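Local structure of putative S-adenosylmethionine-dependent methyltransferase (Bacteroides thetaiotaomicron, 1WYZ) at residues E38-A43 / L59-L64; E71-Y76 / V105-R110; K78-G83 / Q111-I116. The protein probably acts as a methyltransferase that uses S-adenosylmethionine, related to the RsmI-like family, although its substrate is not established. All blocks are in the same frame, centred on the assembly; numbering follows the deposited sequence.

Contact 1: E38-A43 / L59-L64; sequences EDVRSA and LTFYPL
Val40 lays its CG2 methyl against the root of the Phe61 side chain, 3.9 Å from ring atom CG, and the two side chains run at about a right angle to each other. CG2 stands anti to the backbone N of Val40 (CG1 at chi1 66°), which carries this methyl across to the aromatic residue; it lies obliquely to the ring and meets CB of Phe61 at the same 3.9 Å. Leu47 and Arg44 of helix 40-50 also touch the Phe61 side chain, which is buried. The two segments belong to a beta-alpha-beta unit in which strand 34-37 leads into helix 40-50 and the chain returns as strand 62-63, an outermost strand of the parallel sheet. Asp39 is the N-cap of the helix: Ser42 N donates to Asp39 OD2 at 3.1 Å, an almost straight bond (177°) that reaches the oxygen from above the carboxylate plane. Ala43 N adds a backbone bond to Asp39 O. At the other end of the contact the backbones approach directly, with Glu38 CA 3.6 Å from Leu64 O. The CB of Glu38 points away from segment 59-64, and its OE2 is hydrogen-bonded to Ser90 OG.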
loop_
_atom_site.group_PDB
_atom_site.type_symbol
_atom_site.label_atom_id
_atom_site.label_comp_id
_atom_site.label_asym_id
_atom_site.label_seq_id
_atom_site.Cartn_x
_atom_site.Cartn_y
_atom_site.Cartn_z
ATOM N N GLU A 38 2.627 11.965 -15.665
ATOM C CA GLU A 38 2.613 13.240 -14.957
ATOM C C GLU A 38 3.778 14.109 -15.404
ATOM O O GLU A 38 3.864 15.271 -15.023
ATOM C CB GLU A 38 2.698 13.006 -13.450
ATOM C CG GLU A 38 1.480 12.307 -12.879
ATOM C CD GLU A 38 1.692 11.842 -11.455
ATOM O OE1 GLU A 38 2.018 12.689 -10.596
ATOM O OE2 GLU A 38 1.531 10.629 -11.198
ATOM N N ASP A 39 4.672 13.533 -16.204
ATOM C CA ASP A 39 5.832 14.249 -16.731
ATOM C C ASP A 39 6.642 13.373 -17.680
ATOM O O ASP A 39 7.253 12.383 -17.273
ATOM C CB ASP A 39 6.738 14.741 -15.605
ATOM C CG ASP A 39 7.959 15.471 -16.127
ATOM O OD1 ASP A 39 7.793 16.412 -16.933
ATOM O OD2 ASP A 39 9.083 15.102 -15.735
ATOM N N VAL A 40 6.647 13.754 -18.951
ATOM C CA VAL A 40 7.359 13.004 -19.974
ATOM C C VAL A 40 8.856 12.901 -19.694
ATOM O O VAL A 40 9.486 11.910 -20.052
ATOM C CB VAL A 40 7.139 13.633 -21.368
ATOM C CG1 VAL A 40 7.789 15.011 -21.427
ATOM C CG2 VAL A 40 7.693 12.718 -22.445
ATOM N N ARG A 41 9.427 13.917 -19.058
ATOM C CA ARG A 41 10.849 13.877 -18.760
ATOM C C ARG A 41 11.170 12.662 -17.897
ATOM O O ARG A 41 11.803 11.711 -18.365
ATOM C CB ARG A 41 11.296 15.162 -18.052
ATOM C CG ARG A 41 11.229 16.401 -18.934
ATOM C CD ARG A 41 12.378 17.369 -18.643
ATOM N NE ARG A 41 13.680 16.851 -19.076
ATOM C CZ ARG A 41 14.037 16.665 -20.347
ATOM N NH1 ARG A 41 13.193 16.953 -21.330
ATOM N NH2 ARG A 41 15.243 16.188 -20.636
ATOM N N SER A 42 10.726 12.695 -16.643
ATOM C CA SER A 42 10.960 11.595 -15.704
ATOM C C SER A 42 10.484 10.256 -16.263
ATOM O O SER A 42 11.158 9.233 -16.115
ATOM C CB SER A 42 10.239 11.872 -14.382
ATOM O OG SER A 42 10.311 10.746 -13.518
ATOM N N ALA A 43 9.317 10.277 -16.904
ATOM C CA ALA A 43 8.733 9.073 -17.485
ATOM C C ALA A 43 9.629 8.484 -18.569
ATOM O O ALA A 43 9.975 7.302 -18.528
ATOM C CB ALA A 43 7.344 9.383 -18.056
ATOM N N LEU A 59 6.904 8.263 -29.226
ATOM C CA LEU A 59 6.377 9.490 -28.631
ATOM C C LEU A 59 4.868 9.628 -28.713
ATOM O O LEU A 59 4.330 10.271 -29.615
ATOM C CB LEU A 59 7.042 10.712 -29.277
ATOM C CG LEU A 59 6.552 12.118 -28.914
ATOM C CD1 LEU A 59 6.475 12.295 -27.405
ATOM C CD2 LEU A 59 7.502 13.140 -29.527
ATOM N N THR A 60 4.195 9.014 -27.749
ATOM C CA THR A 60 2.748 9.055 -27.647
ATOM C C THR A 60 2.438 9.313 -26.181
ATOM O O THR A 60 1.323 9.083 -25.711
ATOM C CB THR A 60 2.115 7.721 -28.085
ATOM O OG1 THR A 60 2.815 6.638 -27.465
ATOM C CG2 THR A 60 2.181 7.568 -29.596
ATOM N N PHE A 61 3.448 9.784 -25.457
ATOM C CA PHE A 61 3.294 10.089 -24.045
ATOM C C PHE A 61 2.286 11.224 -23.900
ATOM O O PHE A 61 2.508 12.324 -24.401
ATOM C CB PHE A 61 4.625 10.533 -23.439
ATOM C CG PHE A 61 5.770 9.583 -23.686
ATOM C CD1 PHE A 61 6.377 9.501 -24.942
ATOM C CD2 PHE A 61 6.269 8.793 -22.650
ATOM C CE1 PHE A 61 7.473 8.647 -25.161
ATOM C CE2 PHE A 61 7.362 7.935 -22.854
ATOM C CZ PHE A 61 7.963 7.866 -24.113
ATOM N N TYR A 62 1.179 10.956 -23.220
ATOM C CA TYR A 62 0.149 11.968 -23.009
ATOM C C TYR A 62 0.321 12.595 -21.624
ATOM O O TYR A 62 0.245 11.899 -20.605
ATOM C CB TYR A 62 -1.251 11.343 -23.112
ATOM C CG TYR A 62 -1.568 10.751 -24.468
ATOM C CD1 TYR A 62 -1.696 11.561 -25.599
ATOM C CD2 TYR A 62 -1.727 9.376 -24.626
ATOM C CE1 TYR A 62 -1.976 11.009 -26.863
ATOM C CE2 TYR A 62 -2.007 8.813 -25.883
ATOM C CZ TYR A 62 -2.126 9.632 -26.994
ATOM O OH TYR A 62 -2.376 9.063 -28.223
ATOM N N PRO A 63 0.577 13.916 -21.571
ATOM C CA PRO A 63 0.757 14.646 -20.310
ATOM C C PRO A 63 -0.546 14.709 -19.520
ATOM O O PRO A 63 -1.610 14.969 -20.090
ATOM C CB PRO A 63 1.221 16.024 -20.776
ATOM C CG PRO A 63 1.953 15.723 -22.036
ATOM C CD PRO A 63 1.010 14.744 -22.707
ATOM N N LEU A 64 -0.454 14.482 -18.210
ATOM C CA LEU A 64 -1.626 14.481 -17.333
ATOM C C LEU A 64 -1.396 15.330 -16.074
ATOM O O LEU A 64 -0.310 15.306 -15.492
ATOM C CB LEU A 64 -1.933 13.033 -16.938
ATOM C CG LEU A 64 -3.353 12.582 -16.592
ATOM C CD1 LEU A 64 -3.828 13.217 -15.299
ATOM C CD2 LEU A 64 -4.264 12.938 -17.743
#

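Contact 2: E71-Y76 / V105-R110; sequences EDISGY and VAIAQR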
loop_
_atom_site.group_PDB
_atom_site.type_symbol
_atom_site.label_atom_id
_atom_site.label_comp_id
_atom_site.label_asym_id
_atom_site.label_seq_id
_atom_site.Cartn_x
_atom_site.Cartn_y
_atom_site.Cartn_z
ATOM N N GLU A 71 -12.473 15.231 -20.406
ATOM C CA GLU A 71 -12.744 15.084 -21.832
ATOM C C GLU A 71 -11.446 14.696 -22.546
ATOM O O GLU A 71 -11.418 13.750 -23.335
ATOM C CB GLU A 71 -13.279 16.405 -22.400
ATOM C CG GLU A 71 -13.242 16.518 -23.926
ATOM C CD GLU A 71 -14.090 15.473 -24.630
ATOM O OE1 GLU A 71 -13.754 14.272 -24.547
ATOM O OE2 GLU A 71 -15.094 15.855 -25.267
ATOM N N ASP A 72 -10.375 15.433 -22.257
ATOM C CA ASP A 72 -9.075 15.164 -22.861
ATOM C C ASP A 72 -8.574 13.791 -22.427
ATOM O O ASP A 72 -8.027 13.042 -23.236
ATOM C CB ASP A 72 -8.067 16.242 -22.460
ATOM C CG ASP A 72 -8.544 17.638 -22.799
ATOM O OD1 ASP A 72 -8.998 17.853 -23.949
ATOM O OD2 ASP A 72 -8.459 18.531 -21.926
ATOM N N ILE A 73 -8.759 13.468 -21.147
ATOM C CA ILE A 73 -8.340 12.171 -20.617
ATOM C C ILE A 73 -8.960 11.081 -21.483
ATOM O O ILE A 73 -8.290 10.119 -21.873
ATOM C CB ILE A 73 -8.830 11.965 -19.165
ATOM C CG1 ILE A 73 -8.105 12.918 -18.222
ATOM C CG2 ILE A 73 -8.591 10.527 -18.718
ATOM C CD1 ILE A 73 -7.120 13.883 -18.830
ATOM N N SER A 74 -10.248 11.245 -21.779
ATOM C CA SER A 74 -10.978 10.288 -22.602
ATOM C C SER A 74 -10.264 10.100 -23.936
ATOM O O SER A 74 -10.126 8.974 -24.428
ATOM C CB SER A 74 -12.401 10.787 -22.846
ATOM O OG SER A 74 -13.165 9.810 -23.520
ATOM N N GLY A 75 -9.818 11.215 -24.516
ATOM C CA GLY A 75 -9.110 11.175 -25.783
ATOM C C GLY A 75 -7.822 10.403 -25.618
ATOM O O GLY A 75 -7.409 9.662 -26.503
ATOM N N TYR A 76 -7.184 10.574 -24.471
ATOM C CA TYR A 76 -5.940 9.870 -24.201
ATOM C C TYR A 76 -6.148 8.357 -24.145
ATOM O O TYR A 76 -5.240 7.590 -24.467
ATOM C CB TYR A 76 -5.341 10.321 -22.871
ATOM C CG TYR A 76 -4.921 11.765 -22.814
ATOM C CD1 TYR A 76 -4.506 12.444 -23.960
ATOM C CD2 TYR A 76 -4.876 12.439 -21.597
ATOM C CE1 TYR A 76 -4.056 13.762 -23.887
ATOM C CE2 TYR A 76 -4.427 13.749 -21.515
ATOM C CZ TYR A 76 -4.019 14.406 -22.659
ATOM O OH TYR A 76 -3.581 15.707 -22.567
ATOM N N VAL A 105 -7.721 6.721 -13.994
ATOM C CA VAL A 105 -8.355 5.457 -13.676
ATOM C C VAL A 105 -9.851 5.707 -13.538
ATOM O O VAL A 105 -10.665 4.912 -14.006
ATOM C CB VAL A 105 -7.787 4.879 -12.365
ATOM C CG1 VAL A 105 -8.567 3.621 -11.950
ATOM C CG2 VAL A 105 -6.284 4.581 -12.549
ATOM N N ALA A 106 -10.203 6.828 -12.911
ATOM C CA ALA A 106 -11.602 7.190 -12.713
ATOM C C ALA A 106 -12.325 7.303 -14.062
ATOM O O ALA A 106 -13.425 6.781 -14.235
ATOM C CB ALA A 106 -11.705 8.510 -11.922
ATOM N N ILE A 107 -11.713 7.983 -15.020
ATOM C CA ILE A 107 -12.334 8.102 -16.328
ATOM C C ILE A 107 -12.387 6.709 -16.970
ATOM O O ILE A 107 -13.409 6.323 -17.548
ATOM C CB ILE A 107 -11.542 9.056 -17.261
ATOM C CG1 ILE A 107 -11.580 10.482 -16.724
ATOM C CG2 ILE A 107 -12.107 8.984 -18.662
ATOM C CD1 ILE A 107 -11.460 11.594 -17.676
ATOM N N ALA A 108 -11.290 5.958 -16.851
ATOM C CA ALA A 108 -11.216 4.617 -17.435
ATOM C C ALA A 108 -12.248 3.639 -16.871
ATOM O O ALA A 108 -12.803 2.841 -17.621
ATOM C CB ALA A 108 -9.808 4.033 -17.285
ATOM N N GLN A 109 -12.500 3.702 -15.561
ATOM C CA GLN A 109 -13.484 2.828 -14.915
ATOM C C GLN A 109 -14.857 3.204 -15.430
ATOM O O GLN A 109 -15.703 2.340 -15.661
ATOM C CB GLN A 109 -13.462 2.989 -13.385
ATOM C CG GLN A 109 -12.340 2.222 -12.674
ATOM C CD GLN A 109 -12.496 0.702 -12.768
ATOM O OE1 GLN A 109 -11.703 -0.050 -12.199
ATOM N NE2 GLN A 109 -13.514 0.250 -13.494
ATOM N N ARG A 110 -15.054 4.506 -15.614
ATOM C CA ARG A 110 -16.310 5.053 -16.105
ATOM C C ARG A 110 -16.627 4.508 -17.496
ATOM O O ARG A 110 -17.794 4.296 -17.839
ATOM C CB ARG A 110 -16.220 6.581 -16.141
ATOM C CG ARG A 110 -17.549 7.299 -16.269
ATOM C CD ARG A 110 -17.340 8.788 -16.072
ATOM N NE ARG A 110 -18.583 9.553 -16.061
ATOM C CZ ARG A 110 -18.631 10.881 -16.077
ATOM N NH1 ARG A 110 -17.504 11.584 -16.106
ATOM N NH2 ARG A 110 -19.800 11.508 -16.061
#
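Helix 70-81, which follows strand 62-63, and helix 100-110, which follows strand 86-89, pack against each other here through a small apolar interface beside the parallel sheet. Ile73 and Ile107 carry it, their side chains crossing at about a right angle. CG2 of Ile73, anti to its own backbone N (CG1 at chi1 -68°), is directed to the flank of Ile107, where it lies 3.6 Å from CB and 3.8 Å from CG2. Ile107 CD1 is modelled too close to the Ile73 side chain for its position to be trusted. Next to this pair, Ile107 CG2 comes within 4.3 Å of Ser74 N, so Ile107 also comes near the backbone of helix 70-81. Pro70 and Leu77 of that helix touch Ile107 as well, while Ile73 also meets Leu64 and Thr68. Val105, Ala106 and Gln109 pack on the second subunit, which places helix 100-110 between helix 70-81 and the neighbouring chain. No hydrogen bond or salt bridge joins the two segments, and branched aliphatic groups make the contact, implying that burial of apolar surface, and not polar pairing, joins these helix turns.

Contact 3: K78-G83 / Q111-I116; sequences KPLAGG and QKLKVI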
loop_
_atom_site.group_PDB
_atom_site.type_symbol
_atom_site.label_atom_id
_atom_site.label_comp_id
_atom_site.label_asym_id
_atom_site.label_seq_id
_atom_site.Cartn_x
_atom_site.Cartn_y
_atom_site.Cartn_z
ATOM N N LYS A 78 -8.276 6.652 -25.962
ATOM C CA LYS A 78 -8.666 6.138 -27.273
ATOM C C LYS A 78 -7.871 4.928 -27.745
ATOM O O LYS A 78 -8.439 3.988 -28.304
ATOM C CB LYS A 78 -8.595 7.252 -28.324
ATOM C CG LYS A 78 -9.609 8.343 -28.108
ATOM C CD LYS A 78 -9.642 9.331 -29.254
ATOM C CE LYS A 78 -10.720 10.381 -29.004
ATOM N NZ LYS A 78 -10.850 11.362 -30.109
ATOM N N PRO A 79 -6.545 4.941 -27.555
ATOM C CA PRO A 79 -5.808 3.762 -28.009
ATOM C C PRO A 79 -6.293 2.521 -27.254
ATOM O O PRO A 79 -6.499 1.457 -27.852
ATOM C CB PRO A 79 -4.367 4.126 -27.694
ATOM C CG PRO A 79 -4.354 5.600 -27.984
ATOM C CD PRO A 79 -5.626 6.062 -27.290
ATOM N N LEU A 80 -6.488 2.667 -25.944
ATOM C CA LEU A 80 -6.963 1.557 -25.122
ATOM C C LEU A 80 -8.342 1.108 -25.611
ATOM O O LEU A 80 -8.625 -0.091 -25.722
ATOM C CB LEU A 80 -7.043 1.970 -23.647
ATOM C CG LEU A 80 -7.615 0.888 -22.728
ATOM C CD1 LEU A 80 -6.951 -0.441 -23.039
ATOM C CD2 LEU A 80 -7.406 1.270 -21.284
ATOM N N ALA A 81 -9.194 2.084 -25.895
ATOM C CA ALA A 81 -10.525 1.813 -26.403
ATOM C C ALA A 81 -10.379 1.038 -27.722
ATOM O O ALA A 81 -11.252 0.247 -28.096
ATOM C CB ALA A 81 -11.257 3.124 -26.638
ATOM N N GLY A 82 -9.259 1.263 -28.407
ATOM C CA GLY A 82 -9.010 0.601 -29.678
ATOM C C GLY A 82 -8.435 -0.806 -29.614
ATOM O O GLY A 82 -8.342 -1.485 -30.641
ATOM N N GLY A 83 -8.029 -1.247 -28.421
ATOM C CA GLY A 83 -7.481 -2.582 -28.283
ATOM C C GLY A 83 -5.997 -2.629 -27.984
ATOM O O GLY A 83 -5.404 -3.709 -27.939
ATOM N N GLN A 111 -15.586 4.285 -18.296
ATOM C CA GLN A 111 -15.772 3.748 -19.636
ATOM C C GLN A 111 -15.635 2.236 -19.605
ATOM O O GLN A 111 -15.509 1.586 -20.640
ATOM C CB GLN A 111 -14.760 4.366 -20.595
ATOM C CG GLN A 111 -14.915 5.872 -20.684
ATOM C CD GLN A 111 -14.068 6.486 -21.776
ATOM O OE1 GLN A 111 -12.866 6.262 -21.839
ATOM N NE2 GLN A 111 -14.694 7.270 -22.641
ATOM N N LYS A 112 -15.659 1.689 -18.396
ATOM C CA LYS A 112 -15.558 0.253 -18.177
ATOM C C LYS A 112 -14.363 -0.389 -18.886
ATOM O O LYS A 112 -14.442 -1.518 -19.361
ATOM C CB LYS A 112 -16.866 -0.419 -18.601
ATOM C CG LYS A 112 -16.947 -1.901 -18.320
ATOM C CD LYS A 112 -18.058 -2.544 -19.148
ATOM C CE LYS A 112 -17.995 -4.068 -19.089
ATOM N NZ LYS A 112 -16.721 -4.612 -19.657
ATOM N N LEU A 113 -13.252 0.341 -18.963
ATOM C CA LEU A 113 -12.036 -0.200 -19.571
ATOM C C LEU A 113 -11.335 -1.006 -18.483
ATOM O O LEU A 113 -11.467 -0.690 -17.290
ATOM C CB LEU A 113 -11.095 0.917 -20.027
ATOM C CG LEU A 113 -11.541 1.876 -21.125
ATOM C CD1 LEU A 113 -10.466 2.968 -21.287
ATOM C CD2 LEU A 113 -11.795 1.109 -22.432
ATOM N N LYS A 114 -10.588 -2.032 -18.894
ATOM C CA LYS A 114 -9.853 -2.883 -17.954
ATOM C C LYS A 114 -8.652 -2.160 -17.344
ATOM O O LYS A 114 -7.822 -1.584 -18.050
ATOM C CB LYS A 114 -9.367 -4.164 -18.649
ATOM C CG LYS A 114 -8.515 -5.072 -17.778
ATOM C CD LYS A 114 -9.289 -5.514 -16.570
ATOM C CE LYS A 114 -8.603 -6.661 -15.873
ATOM N NZ LYS A 114 -8.456 -7.818 -16.793
ATOM N N VAL A 115 -8.570 -2.219 -16.022
ATOM C CA VAL A 115 -7.497 -1.579 -15.280
ATOM C C VAL A 115 -6.768 -2.649 -14.465
ATOM O O VAL A 115 -7.395 -3.528 -13.861
ATOM C CB VAL A 115 -8.068 -0.510 -14.309
ATOM C CG1 VAL A 115 -6.943 0.204 -13.566
ATOM C CG2 VAL A 115 -8.908 0.470 -15.082
ATOM N N ILE A 116 -5.443 -2.583 -14.463
ATOM C CA ILE A 116 -4.664 -3.543 -13.709
ATOM C C ILE A 116 -3.426 -2.888 -13.100
ATOM O O ILE A 116 -2.548 -2.389 -13.802
ATOM C CB ILE A 116 -4.319 -4.768 -14.603
ATOM C CG1 ILE A 116 -3.140 -5.539 -14.023
ATOM C CG2 ILE A 116 -4.100 -4.324 -16.026
ATOM C CD1 ILE A 116 -2.923 -6.928 -14.618
#
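The C-terminal end of helix 70-81 meets the loop that leads from helix 100-110 into strand 115-117, an outermost strand of the parallel sheet. Leu80 and Leu113 reach toward each other tip to tip: Leu80 CD2 lies 3.5 Å from Leu113 CD1, and Leu80 CG stands 3.8 Å from the same methyl. Leu80 extends its CG opposite the backbone N (chi1 176°), which brings CD2 also within 3.9 Å of Leu113 CB. The other methyl of Leu113, CD2, rests 4.2 Å from Ala81 CA, so the branched end of this residue spans two neighbouring positions of the helix. Leu77 touches Leu113 too, while Leu80 packs on Leu5 and Met86 of the sheet. Putting an alanine in place of Leu80 would probably leave Leu113 CD1 without the CG and CD2 it packs on and open a gap beside Leu5 and Met86. Schellman motifs end both helices. Gly83, at positive phi (110°), follows helix 70-81, with Gly83 N bonded to Leu80 O at 3.0 Å; Lys112 plays the corresponding part after helix 100-110, where Lys112 N bonds to Gln109 O and Leu113 N to Ala108 O. With no hydrogen bond between the segments, the contact is apolar, made mostly by leucine methyls, and the second Schellman turn sets the course of the backbone at Leu113.

How the contacts relate
All three contacts lie on the same side of the chain's centre, around the parallel sheet of strands 62-63, 34-37, 86-89, 5-8 and 115-117. Contact 1 closes first along the chain; contacts 2 and 3 then interleave, both using helix 70-81. Their centres are about 9 Å apart, whereas the centre of contact 1 is about 16 Å from that of contact 2 and 18 Å from that of contact 3. Contacts 1 and 3 involve opposite outermost strands, and helix 70-81 connects them: Leu64 packs on Ile73, Tyr62 on Tyr76 and Pro79. Ser74 and Gln111 link contacts 2 and 3 by a weak hydrogen bond. Both touch the second subunit, contact 2 through helix 100-110 and contact 3 through strand 115-117.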